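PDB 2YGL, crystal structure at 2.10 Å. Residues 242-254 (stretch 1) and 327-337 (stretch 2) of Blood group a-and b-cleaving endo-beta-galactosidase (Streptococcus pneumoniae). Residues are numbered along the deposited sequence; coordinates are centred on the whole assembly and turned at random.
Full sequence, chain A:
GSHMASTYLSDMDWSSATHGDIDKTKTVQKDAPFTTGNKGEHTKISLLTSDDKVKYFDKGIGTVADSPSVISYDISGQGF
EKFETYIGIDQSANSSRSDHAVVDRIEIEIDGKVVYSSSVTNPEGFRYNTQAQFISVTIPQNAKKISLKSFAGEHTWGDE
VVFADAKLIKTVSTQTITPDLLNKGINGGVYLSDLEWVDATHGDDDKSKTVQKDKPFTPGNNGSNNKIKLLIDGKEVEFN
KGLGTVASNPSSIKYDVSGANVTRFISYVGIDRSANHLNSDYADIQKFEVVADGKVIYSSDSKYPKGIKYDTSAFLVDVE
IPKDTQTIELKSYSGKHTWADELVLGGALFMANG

Stretch 1 242-254: GLGTVASNPSSIK
Stretch 2, residues 327-337: TIELKSYSGKH

Antiparallel β-strands tolerate local irregularity when the backbone keeps its hydrogen bonds, and this pair from a blood-group-cleaving endo-β-galactosidase illustrates the point. Residues 327-334 form one extended strand, with phi between -135° and -71° and psi between 111° and 148°. Against it runs strand 251-254, with phi from -139° to -97° and psi from 124° to 150°, the two N-to-C directions 155° apart and the axes approaching to 4.6 Å.

Backbone pairing sets the register. Ile253 faces Leu330 in a hydrogen-bonded pair, with Ile253 N to Leu330 O at 3.1 Å and Leu330 N to Ile253 O at 2.9 Å. Two residues along, Ser251 N reaches Ser332 O at 3.0 Å and Ser332 N reaches Ser251 O at 2.9 Å. Between and beyond lie the non-hydrogen-bonded pairs Ser252-Lys331 and Lys254-Glu329, whose CA atoms close to 4.6 and 4.5 Å. Here CA-H groups lean on carbonyls, as in Ser252 CA to Leu330 O and Glu329 CA to Ile253 O, both 3.4 Å.

The ladder is interrupted at Ser248 (-140°/-135°), Asn249 (-126°/38°) and Pro250 (-97°/175°), the last preceded by a cis peptide bond. Pairing nevertheless resumes in a single bridge between Ser248 and Tyr333, CA to CA 5.1 Å: Ser248 N donates to Ser332 O at 3.1 Å, and Ser334 N to Ser248 O at 2.7 Å, nearly linear at 177°. Ser332 O thus accepts from both Ser248 N and Ser251 N, spanning the irregular segment.

Side chains pack both at the irregular segment and along the regular strands. Pro250, its ring C-gamma endo, sets CB 3.5 Å from the centroid of the Tyr333 ring and only 10° off the ring normal, a CH-pi contact on an electron-rich face. Tyr333 (chi1 m, chi2 79°) has a CA-to-CB bond pointing away, yet its ring returns to the proline. Ala247 CB nestles 3.9 Å from Ser332 CB and 4.0 Å from Ser334 CB. On the sheet face carrying Ile253 (m, t) and Leu330 (m, t), Leu330 CD1 also meets Leu243 CD1 at 4.3 Å, Leu243 being m, t. Ser251 (p) and Ser332 (m) share this face, Ser251 OG lying 3.7 Å from Ser332 CB.

The opposite face carries Ser252 (t), Lys254 (t, t, p, t), Glu329 (m, t, chi3 -58°) and Lys331 (m, t, t, t). One water joins neighbouring strands, 2.7 Å from Ser252 OG and donating to Glu329 OE2 at 2.6 Å, where the carboxylate is a natural acceptor. Lys254 contributes its aliphatic stem: CG lies 3.7 Å from Thr327 CG2 (Thr327 chi1 m), and CD 3.8 Å from Glu329 OE2.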

ATOM      1  N   GLY A 242      10.559  -3.443  22.100  1.00 15.61           N
ATOM      2  CA  GLY A 242      10.217  -2.067  22.440  1.00 14.91           C
ATOM      3  C   GLY A 242      11.147  -1.402  23.436  1.00 14.48           C
ATOM      4  O   GLY A 242      12.205  -1.934  23.762  1.00 14.34           O
ATOM      5  N   LEU A 243      10.740  -0.231  23.917  1.00 14.21           N
ATOM      6  CA  LEU A 243      11.546   0.564  24.844  1.00 13.80           C
ATOM      7  C   LEU A 243      10.741   0.916  26.092  1.00 13.68           C
ATOM      8  O   LEU A 243       9.556   1.240  26.000  1.00 13.52           O
ATOM      9  CB  LEU A 243      12.042   1.847  24.164  1.00 13.49           C
ATOM     10  CG  LEU A 243      12.978   1.711  22.957  1.00 13.69           C
ATOM     11  CD1 LEU A 243      13.079   3.026  22.186  1.00 12.95           C
ATOM     12  CD2 LEU A 243      14.359   1.217  23.374  1.00 13.48           C
ATOM     13  N   GLY A 244      11.394   0.853  27.248  1.00 13.53           N
ATOM     14  CA  GLY A 244      10.754   1.160  28.525  1.00 13.44           C
ATOM     15  C   GLY A 244      11.463   2.294  29.237  1.00 13.48           C
ATOM     16  O   GLY A 244      12.662   2.209  29.517  1.00 13.07           O
ATOM     17  N   THR A 245      10.718   3.358  29.522  1.00 13.61           N
ATOM     18  CA  THR A 245      11.279   4.547  30.162  1.00 13.78           C
ATOM     19  C   THR A 245      10.363   5.105  31.253  1.00 14.08           C
ATOM     20  O   THR A 245       9.249   4.613  31.453  1.00 14.07           O
ATOM     21  CB  THR A 245      11.613   5.650  29.114  1.00 13.70           C
ATOM     22  OG1 THR A 245      12.411   6.668  29.725  1.00 13.48           O
ATOM     23  CG2 THR A 245      10.346   6.277  28.531  1.00 13.45           C
ATOM     24  N   VAL A 246      10.859   6.111  31.970  1.00 14.39           N
ATOM     25  CA  VAL A 246      10.047   6.883  32.904  1.00 14.76           C
ATOM     26  C   VAL A 246       9.989   8.326  32.412  1.00 14.93           C
ATOM     27  O   VAL A 246      11.026   8.960  32.207  1.00 14.95           O
ATOM     28  CB  VAL A 246      10.594   6.817  34.353  1.00 14.86           C
ATOM     29  CG1 VAL A 246       9.826   7.771  35.275  1.00 14.49           C
ATOM     30  CG2 VAL A 246      10.514   5.388  34.885  1.00 14.54           C
ATOM     31  N   ALA A 247       8.773   8.825  32.207  1.00 15.18           N
ATOM     32  CA  ALA A 247       8.559  10.185  31.716  1.00 15.77           C
ATOM     33  C   ALA A 247       9.096  11.236  32.684  1.00 16.13           C
ATOM     34  O   ALA A 247       9.130  11.018  33.897  1.00 16.17           O
ATOM     35  CB  ALA A 247       7.086  10.419  31.437  1.00 15.53           C
ATOM     36  N   SER A 248       9.528  12.369  32.139  1.00 16.75           N
ATOM     37  CA  SER A 248      10.065  13.454  32.952  1.00 17.42           C
ATOM     38  C   SER A 248       9.603  14.817  32.426  1.00 17.64           C
ATOM     39  O   SER A 248       8.431  14.983  32.094  1.00 17.62           O
ATOM     40  CB  SER A 248      11.592  13.359  33.036  1.00 17.37           C
ATOM     41  OG  SER A 248      12.078  14.090  34.146  1.00 18.08           O
ATOM     42  N   ASN A 249      10.520  15.779  32.332  1.00 18.20           N
ATOM     43  CA  ASN A 249      10.150  17.162  32.005  1.00 18.88           C
ATOM     44  C   ASN A 249      10.866  17.829  30.809  1.00 18.70           C
ATOM     45  O   ASN A 249      11.148  19.026  30.860  1.00 18.83           O
ATOM     46  CB  ASN A 249      10.308  18.035  33.256  1.00 19.19           C
ATOM     47  CG  ASN A 249      11.727  18.013  33.809  1.00 20.79           C
ATOM     48  OD1 ASN A 249      12.591  17.282  33.315  1.00 22.46           O
ATOM     49  ND2 ASN A 249      11.970  18.812  34.844  1.00 22.63           N
ATOM     50  N   PRO A 250      11.139  17.080  29.721  1.00 18.66           N
ATOM     51  CA  PRO A 250      10.859  15.673  29.457  1.00 18.50           C
ATOM     52  C   PRO A 250      12.060  14.776  29.739  1.00 18.38           C
ATOM     53  O   PRO A 250      13.146  15.264  30.063  1.00 18.50           O
ATOM     54  CB  PRO A 250      10.581  15.671  27.957  1.00 18.53           C
ATOM     55  CG  PRO A 250      11.530  16.715  27.423  1.00 18.55           C
ATOM     56  CD  PRO A 250      11.733  17.733  28.535  1.00 18.63           C
ATOM     57  N   SER A 251      11.850  13.469  29.629  1.00 18.10           N
ATOM     58  CA  SER A 251      12.956  12.543  29.480  1.00 17.98           C
ATOM     59  C   SER A 251      13.081  12.282  27.983  1.00 17.73           C
ATOM     60  O   SER A 251      12.085  12.333  27.259  1.00 17.52           O
ATOM     61  CB  SER A 251      12.693  11.249  30.242  1.00 17.93           C
ATOM     62  OG  SER A 251      11.582  10.560  29.703  1.00 18.46           O
ATOM     63  N   SER A 252      14.295  12.007  27.521  1.00 17.57           N
ATOM     64  CA  SER A 252      14.544  11.897  26.086  1.00 17.55           C
ATOM     65  C   SER A 252      15.481  10.750  25.731  1.00 17.34           C
ATOM     66  O   SER A 252      16.490  10.531  26.399  1.00 17.15           O
ATOM     67  CB  SER A 252      15.099  13.219  25.549  1.00 17.55           C
ATOM     68  OG  SER A 252      15.255  13.175  24.142  1.00 18.54           O
ATOM     69  N   ILE A 253      15.119  10.011  24.685  1.00 17.25           N
ATOM     70  CA  ILE A 253      15.999   9.010  24.091  1.00 17.20           C
ATOM     71  C   ILE A 253      16.413   9.546  22.722  1.00 17.37           C
ATOM     72  O   ILE A 253      15.557   9.878  21.893  1.00 17.26           O
ATOM     73  CB  ILE A 253      15.316   7.625  23.948  1.00 17.21           C
ATOM     74  CG1 ILE A 253      14.585   7.235  25.240  1.00 17.08           C
ATOM     75  CG2 ILE A 253      16.344   6.556  23.559  1.00 16.73           C
ATOM     76  CD1 ILE A 253      13.558   6.119  25.065  1.00 17.64           C
ATOM     77  N   LYS A 254      17.721   9.639  22.500  1.00 17.52           N
ATOM     78  CA  LYS A 254      18.265  10.265  21.296  1.00 17.97           C
ATOM     79  C   LYS A 254      19.014   9.271  20.412  1.00 18.01           C
ATOM     80  O   LYS A 254      19.858   8.512  20.891  1.00 17.85           O
ATOM     81  CB  LYS A 254      19.180  11.439  21.669  1.00 18.14           C
ATOM     82  CG  LYS A 254      19.776  12.185  20.478  1.00 19.03           C
ATOM     83  CD  LYS A 254      20.259  13.582  20.857  1.00 21.71           C
ATOM     84  CE  LYS A 254      21.688  13.577  21.365  1.00 22.46           C
ATOM     85  NZ  LYS A 254      22.161  14.970  21.620  1.00 23.93           N
ATOM     86  N   THR A 327      19.253  13.647  13.545  1.00 19.18           N
ATOM     87  CA  THR A 327      18.955  13.290  14.923  1.00 18.94           C
ATOM     88  C   THR A 327      17.459  13.054  15.116  1.00 18.82           C
ATOM     89  O   THR A 327      16.630  13.851  14.667  1.00 19.03           O
ATOM     90  CB  THR A 327      19.442  14.400  15.886  1.00 19.06           C
ATOM     91  OG1 THR A 327      20.852  14.591  15.719  1.00 18.95           O
ATOM     92  CG2 THR A 327      19.157  14.046  17.342  1.00 18.79           C
ATOM     93  N   ILE A 328      17.122  11.947  15.771  1.00 18.57           N
ATOM     94  CA  ILE A 328      15.748  11.691  16.195  1.00 18.31           C
ATOM     95  C   ILE A 328      15.706  11.580  17.717  1.00 18.28           C
ATOM     96  O   ILE A 328      16.474  10.825  18.310  1.00 18.16           O
ATOM     97  CB  ILE A 328      15.141  10.427  15.520  1.00 18.37           C
ATOM     98  CG1 ILE A 328      14.965  10.659  14.012  1.00 18.46           C
ATOM     99  CG2 ILE A 328      13.796  10.046  16.170  1.00 18.05           C
ATOM    100  CD1 ILE A 328      14.651   9.407  13.210  1.00 18.80           C
ATOM    101  N   GLU A 329      14.817  12.357  18.334  1.00 18.20           N
ATOM    102  CA  GLU A 329      14.596  12.311  19.777  1.00 18.16           C
ATOM    103  C   GLU A 329      13.166  11.888  20.103  1.00 18.08           C
ATOM    104  O   GLU A 329      12.208  12.336  19.464  1.00 18.01           O
ATOM    105  CB  GLU A 329      14.893  13.669  20.416  1.00 18.37           C
ATOM    106  CG  GLU A 329      16.371  14.019  20.494  1.00 18.76           C
ATOM    107  CD  GLU A 329      16.609  15.490  20.787  1.00 19.59           C
ATOM    108  OE1 GLU A 329      16.137  16.346  20.010  1.00 19.52           O
ATOM    109  OE2 GLU A 329      17.281  15.791  21.795  1.00 21.01           O
ATOM    110  N   LEU A 330      13.039  11.021  21.105  1.00 17.86           N
ATOM    111  CA  LEU A 330      11.742  10.558  21.588  1.00 17.64           C
ATOM    112  C   LEU A 330      11.522  11.106  22.993  1.00 17.71           C
ATOM    113  O   LEU A 330      12.210  10.709  23.934  1.00 17.70           O
ATOM    114  CB  LEU A 330      11.687   9.027  21.581  1.00 17.42           C
ATOM    115  CG  LEU A 330      12.114   8.319  20.288  1.00 16.87           C
ATOM    116  CD1 LEU A 330      12.114   6.817  20.494  1.00 16.27           C
ATOM    117  CD2 LEU A 330      11.223   8.701  19.099  1.00 16.44           C
ATOM    118  N   LYS A 331      10.568  12.024  23.124  1.00 17.78           N
ATOM    119  CA  LYS A 331      10.419  12.813  24.353  1.00 17.97           C
ATOM    120  C   LYS A 331       9.138  12.484  25.111  1.00 17.99           C
ATOM    121  O   LYS A 331       8.043  12.514  24.543  1.00 17.92           O
ATOM    122  CB  LYS A 331      10.495  14.313  24.044  1.00 17.98           C
ATOM    123  CG  LYS A 331      11.780  14.740  23.347  1.00 18.29           C
ATOM    124  CD  LYS A 331      11.905  16.251  23.298  1.00 19.25           C
ATOM    125  CE  LYS A 331      13.208  16.666  22.637  1.00 20.06           C
ATOM    126  NZ  LYS A 331      13.346  18.145  22.581  1.00 20.94           N
ATOM    127  N   SER A 332       9.294  12.176  26.396  1.00 18.14           N
ATOM    128  CA  SER A 332       8.185  11.755  27.250  1.00 18.43           C
ATOM    129  C   SER A 332       7.971  12.735  28.397  1.00 18.72           C
ATOM    130  O   SER A 332       8.885  12.993  29.185  1.00 18.58           O
ATOM    131  CB  SER A 332       8.438  10.348  27.803  1.00 18.32           C
ATOM    132  OG  SER A 332       8.716   9.437  26.759  1.00 18.04           O
ATOM    133  N   TYR A 333       6.754  13.265  28.481  1.00 19.14           N
ATOM    134  CA  TYR A 333       6.413  14.295  29.455  1.00 19.77           C
ATOM    135  C   TYR A 333       5.487  13.758  30.540  1.00 20.51           C
ATOM    136  O   TYR A 333       4.379  13.288  30.264  1.00 20.28           O
ATOM    137  CB  TYR A 333       5.771  15.499  28.763  1.00 19.46           C
ATOM    138  CG  TYR A 333       6.683  16.243  27.812  1.00 18.92           C
ATOM    139  CD1 TYR A 333       6.928  15.759  26.523  1.00 18.37           C
ATOM    140  CD2 TYR A 333       7.285  17.445  28.191  1.00 18.29           C
ATOM    141  CE1 TYR A 333       7.755  16.447  25.640  1.00 18.21           C
ATOM    142  CE2 TYR A 333       8.114  18.142  27.315  1.00 18.22           C
ATOM    143  CZ  TYR A 333       8.345  17.635  26.039  1.00 18.03           C
ATOM    144  OH  TYR A 333       9.163  18.314  25.169  1.00 17.29           O
ATOM    145  N   SER A 334       5.962  13.841  31.780  1.00 21.67           N
ATOM    146  CA  SER A 334       5.247  13.333  32.944  1.00 23.02           C
ATOM    147  C   SER A 334       4.013  14.169  33.288  1.00 23.71           C
ATOM    148  O   SER A 334       3.993  15.383  33.071  1.00 23.78           O
ATOM    149  CB  SER A 334       6.200  13.287  34.140  1.00 22.94           C
ATOM    150  OG  SER A 334       5.571  12.727  35.275  1.00 24.28           O
ATOM    151  N   GLY A 335       2.989  13.504  33.819  1.00 24.69           N
ATOM    152  CA  GLY A 335       1.784  14.174  34.323  1.00 25.92           C
ATOM    153  C   GLY A 335       2.029  14.880  35.648  1.00 26.76           C
ATOM    154  O   GLY A 335       1.290  15.792  36.021  1.00 26.99           O
ATOM    155  N   LYS A 336       3.058  14.427  36.367  1.00 27.62           N
ATOM    156  CA  LYS A 336       3.606  15.099  37.560  1.00 28.41           C
ATOM    157  C   LYS A 336       2.800  14.978  38.863  1.00 28.76           C
ATOM    158  O   LYS A 336       3.302  15.323  39.934  1.00 29.06           O
ATOM    159  CB  LYS A 336       3.940  16.569  37.262  1.00 28.57           C
ATOM    160  CG  LYS A 336       5.092  16.747  36.283  1.00 29.22           C
ATOM    161  CD  LYS A 336       5.168  18.172  35.774  1.00 30.48           C
ATOM    162  CE  LYS A 336       6.234  18.306  34.697  1.00 31.25           C
ATOM    163  NZ  LYS A 336       6.231  19.666  34.095  1.00 31.66           N
ATOM    164  N   HIS A 337       1.572  14.472  38.776  1.00 29.06           N
ATOM    165  CA  HIS A 337       0.703  14.341  39.947  1.00 29.32           C
ATOM    166  C   HIS A 337       0.490  12.893  40.408  1.00 29.12           C
ATOM    167  O   HIS A 337      -0.089  12.663  41.471  1.00 29.17           O
ATOM    168  CB  HIS A 337      -0.649  15.012  39.681  1.00 29.46           C
ATOM    169  CG  HIS A 337      -0.566  16.500  39.544  1.00 30.61           C
ATOM    170  ND1 HIS A 337      -1.070  17.364  40.492  1.00 31.38           N
ATOM    171  CD2 HIS A 337      -0.027  17.278  38.575  1.00 31.27           C
ATOM    172  CE1 HIS A 337      -0.855  18.610  40.108  1.00 31.80           C
ATOM    173  NE2 HIS A 337      -0.221  18.585  38.949  1.00 32.19           N
TER
HETATM  174  O   HOH W   1      17.758  14.151  23.777  1.00 25.85           O